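Local coordinates for uncharacterized protein Rv2277c (Mycobacterium tuberculosis, PDB 5VUG), which is uncharacterised but probably acts as a phosphoric diester hydrolase, carrying a glycerophosphodiester phosphodiesterase domain of TIM-barrel fold, at residues N26-I31 / P105-E110; D119-L124 / R150-S155; P133-V138 / A162-Q167; E174-T179 / A202-H207; F249-V254 / D266-D271. One frame throughout, in Å; residues are numbered along the deposited sequence.

In the fold
From the N terminus, contact 1 closes first, bringing the start of helix 28-36 against the loop leading into helix 109-114 and so enclosing 73 intervening residues. Contacts 2 and 3 then cross, their segments alternating along the chain: contact 2 pairs strands 121-125 and 151-154, and contact 3 joins the helices that follow them. Val153 packs on Ala164 where these two contacts touch, while Leu109 links contact 1 to both. Contacts 4 and 5 close in series further on, at strands 201-205 and 267-270 of the barrel wall. Tyr154 bridges contact 2 to Arg176 of contact 4 and Phe249 of contact 5.

Contact 1. Residues N26-I31 / P105-E110; sequences NTVLAI and PIPTLE
Pro107 is the wedge of this contact, its ring pushed into the turn that opens helix 28-36. The tight side lies along that ring. Pro107 CD sits 3.2 Å from Asn26 O, and Pro107 CG reaches Thr27 CA at 4.1 Å. Pro107 CB meets Val28 CG2 at 3.7 Å, the Val28 branch that stands beside its own backbone N. The two side chains run antiparallel where they overlap, so their apolar contact is a grazing one. Asn26 adopts a left-handed backbone conformation (phi 59°), and its side chain turns elsewhere, with OD1 accepting from Thr45 N. The looser side is at Pro105, an exposed residue whose CB is directed away. Here Thr27 CG2 comes only within 4.0 Å of Pro105 O, and water 1 joins the segments, accepting from Val28 N at 2.9 Å and donating to Pro105 O at 2.7 Å. Thr27 is the N-cap of the helix. With OG1 between the backbone N and the carbonyl carbon (chi1 63°), Thr27 OG1 accepts from Ala30 N at 3.2 Å along a fairly straight bond (161°), and it also pairs with Pro24 O. Since no direct hydrogen bond crosses between the segments, the chemistry implies a junction made by proline shape and one bridging water, which the first-turn N-H of Val28 probably helps to orient.

Contact 2. Residues D119-L124 / R150-S155; sequences DMTLFL and RSIVYS. With CA (calcium ion), chain B.
The guanidinium of Arg150 has Leu122 over one face, with CD1 3.9 Å from NH1, and Met120 O at its edge. That oxygen lies in the guanidinium plane and accepts from NH1 at 2.9 Å through a carbonyl lone pair; NH1 also bonds Thr116 OG1. The second flat group, the Phe123 ring, takes Ile152 obliquely, CB standing 3.7 Å from CD1, while Trp201 meets the ring edge-to-face. These groups flank two neighbouring parallel strands of the TIM barrel, 121-125 and 151-154, which with helix 134-145 between them form a beta-alpha-beta crossover. The strand axes approach to 4.6 Å at an angle of 18°. Backbone bonds alternate in the parallel manner: Arg150 O and Ile152 O receive Leu122 N and Leu124 N, and Leu122 O and Leu124 O receive Ile152 N and Tyr154 N. Phe123 and Ile152 lie side by side on the face that looks into the barrel, whereas Leu122, Leu124, Ser151 and Val153 face the surrounding helices, Leu124 and Ser151 both touching Leu142. Tyr154 reaches onward to Arg176. Near the N-terminal end of the first strand, calcium is bound by Asp119 O at 2.3 Å and by waters 2 and 3; water 3 also accepts from Thr121 N. The far end of the pairing is marked by Tyr154 N, which donates to Leu124 O over 2.9 Å, almost perfectly straight at 178° yet 35° above the carbonyl plane.

Contact 3. Residues P133-V138 / A162-Q167; sequences PLVSAV and AAASRQ
Val135 CG1 is the central contact atom, meeting Gln167 CG at 3.6 Å, Ala164 CA at 3.7 Å and Ala163 O at 3.8 Å. On the other branch, Val135 CG2 touches Ala163 CB more loosely, at 4.2 Å. CG1 is set anti to the backbone N (chi1 166°), which directs it across the gap to the turn that follows Ala163. Gln167 crosses Val135 obliquely and then bends at chi2 (-74°), laying its amide alongside the first helix with NE2 3.9 Å from Ser136 CA. In the next shell, water 4 bridges the polar side, lying 2.5 Å from Ser136 OG and donating to Gln167 OE1 at 2.9 Å. Ser136 OG points anti to its own backbone N (chi1 179°) and also bonds Gln140 NE2, one turn further on. Gln167 is itself positioned by the backbone, its N donating to Ala164 O at 3.0 Å in a tight turn. Beneath the contact, Val135 rests on Leu126 and Ala164 on Val172 of strand 171-172. The small side chains of Ala163 and Ala164 are consistent with the close approach here, Val135 and Ala164 having the nearest CA atoms, where helices 134-145 and 158-165 join as two consecutive members of the outer helical layer of a TIM barrel.

Contact 4. Residues E174-T179 / A202-H207; sequences ESRDVT and AGFELH
Two extended residues, Glu174 and Ser175, lead into helix 176-189, while 202-205 runs as a strand beside Glu174. The CA atoms of Glu174 and Ala202 are the nearest pair, 5.4 Å apart; the first helical turn then brings Thr179 back onto Ala202 and Gly203. Ser175 is the N-cap, Ser175 OG accepting from Val178 N at 3.3 Å. Near the start of the strand, Thr179 OG1 donates to the anti lone pair of Glu174 OE1 at 2.7 Å and sits 3.4 Å from Ala202 CB. Water 5 donates to Thr179 OG1 and Glu174 O and accepts a weak bond from Gly203 N. Arg182 forms a salt bridge with Glu174 OE1, which probably offsets its charge. At the other end Arg176, extended to NE, sends its guanidinium across Phe204 and Glu205. Phe204 CD1 lies over the middle of one guanidinium face, with Arg176 NH2 3.5 Å from Phe204 CE1 and the planes 35° apart. In a salt bridge, Arg176 NH2 donates to the syn lone pair of Glu205 OE1 at 2.8 Å (149°), although the carboxylate is turned 65° from the guanidinium. Water 6 donates to Glu205 OE2 at 2.5 Å and weakly receives Arg176 NH1. Tyr154 OH and Glu214 of the second subunit bind Arg176 too. The side chain of Glu205 lies about 4 Å from a bound glycerol, at the C-terminal strand end where TIM-barrel enzymes characteristically place their active sites.

Contact 5. Residues F249-V254 / D266-D271; sequences FAVKTV and DAVLVD
Leu269 lies slantwise to Phe249, and Val251 stands roughly perpendicular to Val268; these two pairs lie where the ends of a beta-alpha-beta unit of the TIM barrel meet. Strand 245-249, helix 254-263 and strand 267-270 make up the unit, and the two strands run parallel. In the first pair, Leu269 CD2 comes within 3.5 Å of Phe249 CD1. The Phe249 ring, with CG beside the backbone N, also meets Tyr154 edge-to-face and touches Trp43, so the pair belongs to the barrel interior, and the side chain of Leu269 lies about 4 Å from a bound glycerol. In the second pair Val251 CG2 sets against Val268 CB at 3.7 Å, on the helix side. The switch from one side to the other comes at Ala250, whose positive phi (57°) turns the chain. Immediately after it, Val251 N donates to Leu269 O at 3.1 Å, well aligned (157°) and in the carbonyl plane. Val270 CG1 stands 3.8 Å from Val251 O, and beyond it water 7 extends the link, donating to Val251 O at 2.7 Å and accepting from Asp271 N at 2.8 Å. Asp271 in turn holds His16 ND1 through OD1. Lys252 curls back over the same turn, its NZ giving a 2.9 Å hydrogen bond to Ala250 O from 37° above the carbonyl plane.

Contact 1. Residues N26-I31 / P105-E110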
# COMPACT_ATOMS: atom_id res chain seq x y z
N ASN A 26 -6.80 6.06 31.27
CA ASN A 26 -8.18 5.64 31.47
C ASN A 26 -8.59 5.61 32.95
O ASN A 26 -9.39 4.77 33.37
CB ASN A 26 -8.46 4.31 30.77
CG ASN A 26 -8.58 4.46 29.27
OD1 ASN A 26 -9.24 5.39 28.77
ND2 ASN A 26 -7.94 3.55 28.52
N THR A 27 -8.07 6.55 33.75
CA THR A 27 -8.49 6.71 35.14
C THR A 27 -9.06 8.11 35.35
O THR A 27 -8.78 9.03 34.58
CB THR A 27 -7.34 6.49 36.14
OG1 THR A 27 -6.32 7.47 35.93
CG2 THR A 27 -6.76 5.08 35.98
N VAL A 28 -9.85 8.27 36.41
CA VAL A 28 -10.38 9.60 36.75
C VAL A 28 -9.25 10.57 37.09
O VAL A 28 -9.29 11.74 36.70
CB VAL A 28 -11.46 9.51 37.85
CG1 VAL A 28 -11.83 10.92 38.37
CG2 VAL A 28 -12.70 8.78 37.30
N LEU A 29 -8.21 10.10 37.78
CA LEU A 29 -7.05 10.96 38.05
C LEU A 29 -6.50 11.53 36.75
O LEU A 29 -6.26 12.74 36.63
CB LEU A 29 -5.96 10.22 38.83
CG LEU A 29 -4.71 11.05 39.14
CD1 LEU A 29 -5.06 12.21 40.05
CD2 LEU A 29 -3.58 10.23 39.76
N ALA A 30 -6.32 10.68 35.73
CA ALA A 30 -5.80 11.16 34.46
C ALA A 30 -6.77 12.13 33.79
O ALA A 30 -6.35 13.16 33.26
CB ALA A 30 -5.49 9.98 33.53
N ILE A 31 -8.07 11.80 33.78
CA ILE A 31 -9.07 12.67 33.17
C ILE A 31 -9.04 14.05 33.81
O ILE A 31 -9.03 15.07 33.12
CB ILE A 31 -10.47 12.04 33.27
CG1 ILE A 31 -10.58 10.78 32.40
CG2 ILE A 31 -11.55 13.07 32.86
CD1 ILE A 31 -11.79 9.91 32.72
N PRO A 105 -8.23 3.56 40.61
CA PRO A 105 -9.03 2.39 40.24
C PRO A 105 -9.59 2.49 38.83
O PRO A 105 -9.64 3.55 38.22
CB PRO A 105 -10.16 2.39 41.27
CG PRO A 105 -10.25 3.79 41.76
CD PRO A 105 -8.86 4.36 41.67
N ILE A 106 -10.04 1.35 38.32
CA ILE A 106 -10.83 1.35 37.09
C ILE A 106 -12.11 2.13 37.32
O ILE A 106 -12.89 1.79 38.23
CB ILE A 106 -11.17 -0.08 36.63
CG1 ILE A 106 -9.91 -0.86 36.25
CG2 ILE A 106 -12.19 -0.04 35.47
CD1 ILE A 106 -10.19 -2.32 35.92
N PRO A 107 -12.40 3.16 36.51
CA PRO A 107 -13.66 3.90 36.66
C PRO A 107 -14.75 3.40 35.72
O PRO A 107 -14.46 2.82 34.67
CB PRO A 107 -13.25 5.32 36.26
CG PRO A 107 -12.23 5.07 35.12
CD PRO A 107 -11.51 3.77 35.49
N THR A 108 -16.01 3.65 36.07
CA THR A 108 -17.06 3.40 35.10
C THR A 108 -17.06 4.51 34.05
O THR A 108 -16.54 5.61 34.29
CB THR A 108 -18.44 3.37 35.77
OG1 THR A 108 -18.72 4.65 36.36
CG2 THR A 108 -18.52 2.26 36.82
N LEU A 109 -17.63 4.21 32.88
CA LEU A 109 -17.83 5.26 31.88
C LEU A 109 -18.65 6.40 32.46
O LEU A 109 -18.36 7.58 32.21
CB LEU A 109 -18.50 4.68 30.64
CG LEU A 109 -18.91 5.70 29.57
CD1 LEU A 109 -17.70 6.42 28.98
CD2 LEU A 109 -19.69 4.99 28.47
N GLU A 110 -19.66 6.07 33.27
CA GLU A 110 -20.51 7.09 33.87
C GLU A 110 -19.70 8.01 34.78
O GLU A 110 -19.87 9.24 34.74
CB GLU A 110 -21.66 6.40 34.62
CG GLU A 110 -22.71 7.34 35.18
CD GLU A 110 -24.10 6.71 35.27
OE1 GLU A 110 -25.03 7.41 35.72
OE2 GLU A 110 -24.28 5.54 34.87
O HOH W 1 -10.36 6.16 38.40

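Contact 2. Residues D119-L124 / R150-S155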
# COMPACT_ATOMS: atom_id res chain seq x y z
N ASP A 119 -18.82 21.04 28.22
CA ASP A 119 -18.42 21.39 26.87
C ASP A 119 -17.51 20.35 26.22
O ASP A 119 -17.21 20.48 25.04
CB ASP A 119 -17.62 22.68 26.92
CG ASP A 119 -16.42 22.54 27.82
OD1 ASP A 119 -16.60 22.60 29.06
OD2 ASP A 119 -15.31 22.30 27.30
N MSE A 120 -17.02 19.37 26.96
CA MSE A 120 -15.95 18.56 26.38
C MSE A 120 -16.39 17.37 25.56
O MSE A 120 -17.17 16.51 26.00
CB MSE A 120 -14.91 18.14 27.39
CG MSE A 120 -13.65 17.59 26.69
SE MSE A 120 -12.44 17.26 28.00
CE MSE A 120 -12.02 19.09 28.41
N THR A 121 -15.86 17.33 24.34
CA THR A 121 -16.16 16.24 23.43
C THR A 121 -15.43 14.99 23.91
O THR A 121 -14.24 15.04 24.25
CB THR A 121 -15.70 16.61 22.02
OG1 THR A 121 -16.30 17.86 21.63
CG2 THR A 121 -16.10 15.52 21.03
N LEU A 122 -16.16 13.88 23.96
CA LEU A 122 -15.62 12.59 24.34
C LEU A 122 -15.54 11.71 23.10
O LEU A 122 -16.51 11.60 22.34
CB LEU A 122 -16.55 11.91 25.35
CG LEU A 122 -16.96 12.77 26.56
CD1 LEU A 122 -17.87 11.99 27.47
CD2 LEU A 122 -15.71 13.26 27.30
N PHE A 123 -14.39 11.09 22.90
CA PHE A 123 -14.21 10.08 21.86
C PHE A 123 -14.09 8.75 22.57
O PHE A 123 -13.18 8.56 23.38
CB PHE A 123 -12.97 10.39 21.02
CG PHE A 123 -13.06 11.71 20.31
CD1 PHE A 123 -13.64 11.79 19.04
CD2 PHE A 123 -12.64 12.88 20.93
CE1 PHE A 123 -13.75 13.01 18.39
CE2 PHE A 123 -12.75 14.10 20.28
CZ PHE A 123 -13.31 14.17 19.01
N LEU A 124 -15.04 7.85 22.31
CA LEU A 124 -15.15 6.60 23.04
C LEU A 124 -14.73 5.48 22.10
O LEU A 124 -15.46 5.17 21.15
CB LEU A 124 -16.58 6.39 23.52
CG LEU A 124 -17.12 7.52 24.40
CD1 LEU A 124 -18.54 7.19 24.88
CD2 LEU A 124 -16.19 7.80 25.57
N ARG A 150 -22.42 14.92 23.07
CA ARG A 150 -21.02 15.35 23.07
C ARG A 150 -20.06 14.17 22.96
O ARG A 150 -18.86 14.34 23.19
CB ARG A 150 -20.69 16.22 24.28
CG ARG A 150 -20.76 15.51 25.63
CD ARG A 150 -20.44 16.52 26.73
NE ARG A 150 -20.62 16.00 28.09
CZ ARG A 150 -19.62 15.65 28.89
NH1 ARG A 150 -18.36 15.74 28.48
NH2 ARG A 150 -19.88 15.20 30.12
N SER A 151 -20.55 12.99 22.57
CA SER A 151 -19.73 11.79 22.50
C SER A 151 -19.69 11.25 21.08
O SER A 151 -20.72 11.22 20.39
CB SER A 151 -20.25 10.71 23.47
OG SER A 151 -20.25 11.19 24.81
N ILE A 152 -18.51 10.80 20.66
CA ILE A 152 -18.27 10.23 19.33
C ILE A 152 -17.77 8.81 19.53
O ILE A 152 -16.73 8.60 20.18
CB ILE A 152 -17.23 11.05 18.55
CG1 ILE A 152 -17.68 12.52 18.41
CG2 ILE A 152 -16.93 10.42 17.18
CD1 ILE A 152 -18.94 12.71 17.59
N VAL A 153 -18.48 7.83 18.99
CA VAL A 153 -18.07 6.43 19.10
C VAL A 153 -17.09 6.11 17.98
O VAL A 153 -17.39 6.33 16.80
CB VAL A 153 -19.29 5.49 19.06
CG1 VAL A 153 -18.83 4.04 19.05
CG2 VAL A 153 -20.20 5.79 20.27
N TYR A 154 -15.94 5.54 18.36
CA TYR A 154 -14.90 5.13 17.43
C TYR A 154 -14.62 3.64 17.58
O TYR A 154 -14.74 3.08 18.68
CB TYR A 154 -13.58 5.90 17.68
CG TYR A 154 -12.54 5.51 16.65
CD1 TYR A 154 -12.56 6.07 15.38
CD2 TYR A 154 -11.58 4.54 16.93
CE1 TYR A 154 -11.65 5.68 14.41
CE2 TYR A 154 -10.66 4.14 15.97
CZ TYR A 154 -10.69 4.72 14.71
OH TYR A 154 -9.79 4.32 13.76
N SER A 155 -14.23 2.99 16.48
CA SER A 155 -13.65 1.65 16.53
C SER A 155 -12.79 1.43 15.30
O SER A 155 -13.08 1.95 14.22
CB SER A 155 -14.73 0.56 16.61
OG SER A 155 -14.16 -0.74 16.71
CA CA B . -16.62 20.79 22.82
O HOH W 2 -15.48 22.64 24.00
O HOH W 3 -14.55 19.69 23.24

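Contact 3. Residues P133-V138 / A162-Q167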
# COMPACT_ATOMS: atom_id res chain seq x y z
N PRO A 133 -22.69 -7.27 24.36
CA PRO A 133 -23.56 -6.13 24.69
C PRO A 133 -22.90 -4.77 24.92
O PRO A 133 -23.60 -3.86 25.38
CB PRO A 133 -24.20 -6.59 26.00
CG PRO A 133 -23.09 -7.33 26.67
CD PRO A 133 -22.37 -8.07 25.56
N LEU A 134 -21.61 -4.64 24.62
CA LEU A 134 -20.90 -3.38 24.86
C LEU A 134 -21.61 -2.19 24.21
O LEU A 134 -21.81 -1.16 24.85
CB LEU A 134 -19.45 -3.48 24.35
CG LEU A 134 -18.63 -2.19 24.41
CD1 LEU A 134 -18.48 -1.74 25.86
CD2 LEU A 134 -17.25 -2.36 23.76
N VAL A 135 -22.00 -2.32 22.94
CA VAL A 135 -22.56 -1.17 22.22
C VAL A 135 -23.87 -0.72 22.86
O VAL A 135 -24.07 0.48 23.10
CB VAL A 135 -22.70 -1.48 20.72
CG1 VAL A 135 -23.57 -0.46 20.02
CG2 VAL A 135 -21.31 -1.53 20.04
N SER A 136 -24.76 -1.66 23.16
CA SER A 136 -26.01 -1.31 23.82
C SER A 136 -25.77 -0.72 25.21
O SER A 136 -26.43 0.26 25.60
CB SER A 136 -26.92 -2.54 23.93
OG SER A 136 -28.14 -2.22 24.58
N ALA A 137 -24.86 -1.31 25.98
CA ALA A 137 -24.58 -0.80 27.32
C ALA A 137 -24.05 0.62 27.25
O ALA A 137 -24.43 1.48 28.07
CB ALA A 137 -23.60 -1.73 28.04
N VAL A 138 -23.19 0.91 26.27
CA VAL A 138 -22.67 2.27 26.12
C VAL A 138 -23.78 3.23 25.72
O VAL A 138 -23.90 4.33 26.27
CB VAL A 138 -21.49 2.30 25.14
CG1 VAL A 138 -21.14 3.77 24.76
CG2 VAL A 138 -20.26 1.62 25.75
N ALA A 162 -20.82 -0.33 12.67
CA ALA A 162 -22.16 -0.56 12.14
C ALA A 162 -23.17 -0.78 13.26
O ALA A 162 -24.30 -0.28 13.20
CB ALA A 162 -22.15 -1.76 11.18
N ALA A 163 -22.78 -1.54 14.29
CA ALA A 163 -23.67 -1.75 15.43
C ALA A 163 -23.96 -0.44 16.15
O ALA A 163 -25.11 -0.19 16.55
CB ALA A 163 -23.04 -2.76 16.40
N ALA A 164 -22.94 0.40 16.33
CA ALA A 164 -23.16 1.69 16.98
C ALA A 164 -24.14 2.54 16.19
O ALA A 164 -25.01 3.20 16.78
CB ALA A 164 -21.82 2.41 17.17
N SER A 165 -24.05 2.51 14.86
CA SER A 165 -24.96 3.29 14.02
C SER A 165 -26.40 2.79 14.08
O SER A 165 -27.31 3.54 13.72
CB SER A 165 -24.46 3.34 12.58
OG SER A 165 -23.29 4.14 12.50
N ARG A 166 -26.63 1.56 14.54
CA ARG A 166 -28.00 1.08 14.74
C ARG A 166 -28.61 1.53 16.06
O ARG A 166 -29.80 1.28 16.28
CB ARG A 166 -28.07 -0.44 14.61
CG ARG A 166 -27.68 -0.97 13.23
CD ARG A 166 -28.00 -2.45 13.07
NE ARG A 166 -27.10 -3.32 13.83
CZ ARG A 166 -25.92 -3.76 13.38
NH1 ARG A 166 -25.50 -3.40 12.17
NH2 ARG A 166 -25.17 -4.54 14.13
N GLN A 167 -27.84 2.16 16.95
CA GLN A 167 -28.36 2.65 18.22
C GLN A 167 -28.86 4.08 18.06
O GLN A 167 -28.11 4.97 17.64
CB GLN A 167 -27.29 2.62 19.32
CG GLN A 167 -26.78 1.24 19.67
CD GLN A 167 -27.77 0.42 20.49
OE1 GLN A 167 -28.58 0.96 21.26
NE2 GLN A 167 -27.71 -0.89 20.33
O HOH W 4 -29.72 -0.78 23.32

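Contact 4. Residues E174-T179 / A202-H207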
# COMPACT_ATOMS: atom_id res chain seq x y z
N GLU A 174 -16.69 7.81 11.24
CA GLU A 174 -16.55 7.02 10.03
C GLU A 174 -15.78 5.74 10.34
O GLU A 174 -14.84 5.74 11.14
CB GLU A 174 -15.80 7.83 8.98
CG GLU A 174 -15.52 7.05 7.72
CD GLU A 174 -15.13 7.93 6.57
OE1 GLU A 174 -13.94 8.32 6.50
OE2 GLU A 174 -16.02 8.23 5.74
N SER A 175 -16.18 4.63 9.70
CA SER A 175 -15.45 3.39 9.91
C SER A 175 -14.00 3.52 9.44
O SER A 175 -13.69 4.23 8.48
CB SER A 175 -16.12 2.23 9.17
OG SER A 175 -15.88 2.32 7.79
N ARG A 176 -13.10 2.83 10.14
CA ARG A 176 -11.70 2.89 9.75
C ARG A 176 -11.49 2.34 8.33
O ARG A 176 -10.66 2.86 7.58
CB ARG A 176 -10.82 2.16 10.77
CG ARG A 176 -9.32 2.29 10.51
CD ARG A 176 -8.54 1.75 11.69
NE ARG A 176 -7.10 1.93 11.56
CZ ARG A 176 -6.38 2.76 12.32
NH1 ARG A 176 -6.97 3.50 13.25
NH2 ARG A 176 -5.08 2.83 12.14
N ASP A 177 -12.24 1.30 7.95
CA ASP A 177 -12.11 0.77 6.59
C ASP A 177 -12.32 1.87 5.55
O ASP A 177 -11.57 1.95 4.56
CB ASP A 177 -13.12 -0.35 6.33
CG ASP A 177 -12.77 -1.65 7.05
OD1 ASP A 177 -11.61 -1.81 7.49
OD2 ASP A 177 -13.66 -2.52 7.16
N VAL A 178 -13.34 2.71 5.73
CA VAL A 178 -13.64 3.74 4.74
C VAL A 178 -12.60 4.85 4.78
O VAL A 178 -12.09 5.30 3.74
CB VAL A 178 -15.07 4.27 4.94
CG1 VAL A 178 -15.32 5.48 4.03
CG2 VAL A 178 -16.09 3.17 4.67
N THR A 179 -12.25 5.32 5.98
CA THR A 179 -11.21 6.34 6.12
C THR A 179 -9.91 5.89 5.46
O THR A 179 -9.30 6.64 4.69
CB THR A 179 -10.98 6.64 7.60
OG1 THR A 179 -12.16 7.23 8.16
CG2 THR A 179 -9.79 7.59 7.79
N ALA A 202 -13.34 11.48 11.23
CA ALA A 202 -12.45 10.43 10.75
C ALA A 202 -11.09 10.66 11.37
O ALA A 202 -10.73 11.80 11.69
CB ALA A 202 -12.31 10.46 9.23
N GLY A 203 -10.32 9.58 11.56
CA GLY A 203 -9.00 9.69 12.14
C GLY A 203 -8.04 8.65 11.59
O GLY A 203 -8.45 7.60 11.10
N PHE A 204 -6.75 8.98 11.65
CA PHE A 204 -5.72 8.03 11.25
C PHE A 204 -4.38 8.56 11.73
O PHE A 204 -4.22 9.77 11.89
CB PHE A 204 -5.66 7.84 9.72
CG PHE A 204 -5.23 6.47 9.30
CD1 PHE A 204 -6.13 5.41 9.32
CD2 PHE A 204 -3.94 6.24 8.87
CE1 PHE A 204 -5.74 4.14 8.93
CE2 PHE A 204 -3.54 4.96 8.47
CZ PHE A 204 -4.44 3.92 8.50
N GLU A 205 -3.44 7.64 11.97
CA GLU A 205 -2.08 7.99 12.36
C GLU A 205 -1.41 8.88 11.33
O GLU A 205 -1.63 8.76 10.12
CB GLU A 205 -1.23 6.72 12.50
CG GLU A 205 -1.43 5.92 13.79
CD GLU A 205 -2.71 5.10 13.83
OE1 GLU A 205 -3.46 5.05 12.84
OE2 GLU A 205 -2.96 4.49 14.90
N LEU A 206 -0.55 9.79 11.82
CA LEU A 206 0.29 10.59 10.93
C LEU A 206 1.35 9.74 10.23
O LEU A 206 1.77 10.08 9.11
CB LEU A 206 1.00 11.70 11.72
CG LEU A 206 0.39 13.10 11.70
CD1 LEU A 206 -1.08 13.05 12.04
CD2 LEU A 206 1.16 14.02 12.66
N HIS A 207 1.80 8.67 10.88
CA HIS A 207 2.76 7.72 10.32
C HIS A 207 2.25 6.33 10.63
O HIS A 207 1.94 6.03 11.79
CB HIS A 207 4.12 7.86 10.98
CG HIS A 207 4.59 9.27 11.10
ND1 HIS A 207 5.35 9.89 10.12
CD2 HIS A 207 4.41 10.19 12.07
CE1 HIS A 207 5.61 11.13 10.50
NE2 HIS A 207 5.05 11.34 11.67
O HOH W 5 -12.36 7.05 10.87
O HOH W 6 -5.17 3.55 15.53

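Contact 5. Residues F249-V254 / D266-D271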
# COMPACT_ATOMS: atom_id res chain seq x y z
N PHE A 249 -3.92 10.72 14.54
CA PHE A 249 -3.60 9.86 15.67
C PHE A 249 -2.08 9.83 15.88
O PHE A 249 -1.29 10.10 14.97
CB PHE A 249 -4.06 8.42 15.41
CG PHE A 249 -5.56 8.25 15.26
CD1 PHE A 249 -6.45 9.20 15.76
CD2 PHE A 249 -6.08 7.11 14.65
CE1 PHE A 249 -7.83 9.01 15.65
CE2 PHE A 249 -7.45 6.92 14.52
CZ PHE A 249 -8.32 7.87 15.03
N ALA A 250 -1.68 9.47 17.10
CA ALA A 250 -0.27 9.25 17.43
C ALA A 250 0.59 10.48 17.13
O ALA A 250 1.64 10.41 16.49
CB ALA A 250 0.28 7.99 16.75
N VAL A 251 0.11 11.64 17.59
CA VAL A 251 0.83 12.90 17.44
C VAL A 251 1.73 13.04 18.67
O VAL A 251 1.25 13.25 19.78
CB VAL A 251 -0.14 14.08 17.31
CG1 VAL A 251 0.61 15.43 17.26
CG2 VAL A 251 -1.03 13.89 16.05
N LYS A 252 3.04 12.87 18.46
CA LYS A 252 4.02 12.76 19.54
C LYS A 252 5.01 13.90 19.59
O LYS A 252 5.31 14.40 20.68
CB LYS A 252 4.81 11.45 19.42
CG LYS A 252 3.94 10.20 19.31
CD LYS A 252 4.80 8.95 19.16
CE LYS A 252 4.07 7.91 18.33
NZ LYS A 252 3.77 8.47 16.97
N THR A 253 5.56 14.32 18.46
CA THR A 253 6.64 15.29 18.42
C THR A 253 6.11 16.65 18.03
O THR A 253 5.02 16.78 17.46
CB THR A 253 7.70 14.87 17.40
OG1 THR A 253 7.14 14.94 16.08
CG2 THR A 253 8.16 13.45 17.66
N VAL A 254 6.90 17.69 18.33
CA VAL A 254 6.55 19.02 17.85
C VAL A 254 6.47 19.04 16.33
O VAL A 254 5.67 19.78 15.76
CB VAL A 254 7.50 20.10 18.42
CG1 VAL A 254 8.89 19.99 17.80
CG2 VAL A 254 6.92 21.48 18.18
N ASP A 266 -8.40 19.00 12.27
CA ASP A 266 -9.30 19.51 13.30
C ASP A 266 -8.81 19.17 14.69
O ASP A 266 -9.11 19.90 15.65
CB ASP A 266 -10.70 18.96 13.09
CG ASP A 266 -11.32 19.44 11.81
OD1 ASP A 266 -11.89 20.56 11.80
OD2 ASP A 266 -11.22 18.72 10.80
N ALA A 267 -8.08 18.06 14.84
CA ALA A 267 -7.69 17.58 16.15
C ALA A 267 -6.42 16.75 16.04
O ALA A 267 -6.12 16.17 14.98
CB ALA A 267 -8.81 16.70 16.75
N VAL A 268 -5.68 16.69 17.15
CA VAL A 268 -4.53 15.80 17.30
C VAL A 268 -4.69 14.99 18.58
O VAL A 268 -5.14 15.51 19.61
CB VAL A 268 -3.19 16.57 17.32
CG1 VAL A 268 -2.92 17.20 15.97
CG2 VAL A 268 -3.16 17.64 18.43
N LEU A 269 -4.33 13.71 18.50
CA LEU A 269 -4.50 12.77 19.61
C LEU A 269 -3.14 12.58 20.28
O LEU A 269 -2.21 12.03 19.66
CB LEU A 269 -5.04 11.45 19.06
CG LEU A 269 -5.50 10.37 20.04
CD1 LEU A 269 -6.52 10.92 21.04
CD2 LEU A 269 -6.13 9.21 19.26
N VAL A 270 -3.01 13.03 21.53
CA VAL A 270 -1.72 13.17 22.21
C VAL A 270 -1.66 12.33 23.49
O VAL A 270 -2.61 12.29 24.27
CB VAL A 270 -1.37 14.65 22.49
CG1 VAL A 270 -1.42 15.47 21.21
CG2 VAL A 270 -2.28 15.25 23.58
N ASP A 271 -0.51 11.68 23.70
CA ASP A 271 -0.30 10.92 24.93
C ASP A 271 0.03 11.81 26.12
O ASP A 271 -0.16 11.38 27.27
CB ASP A 271 0.83 9.90 24.77
CG ASP A 271 0.45 8.72 23.88
OD1 ASP A 271 -0.64 8.73 23.30
OD2 ASP A 271 1.26 7.77 23.79
O HOH W 7 1.54 11.44 21.77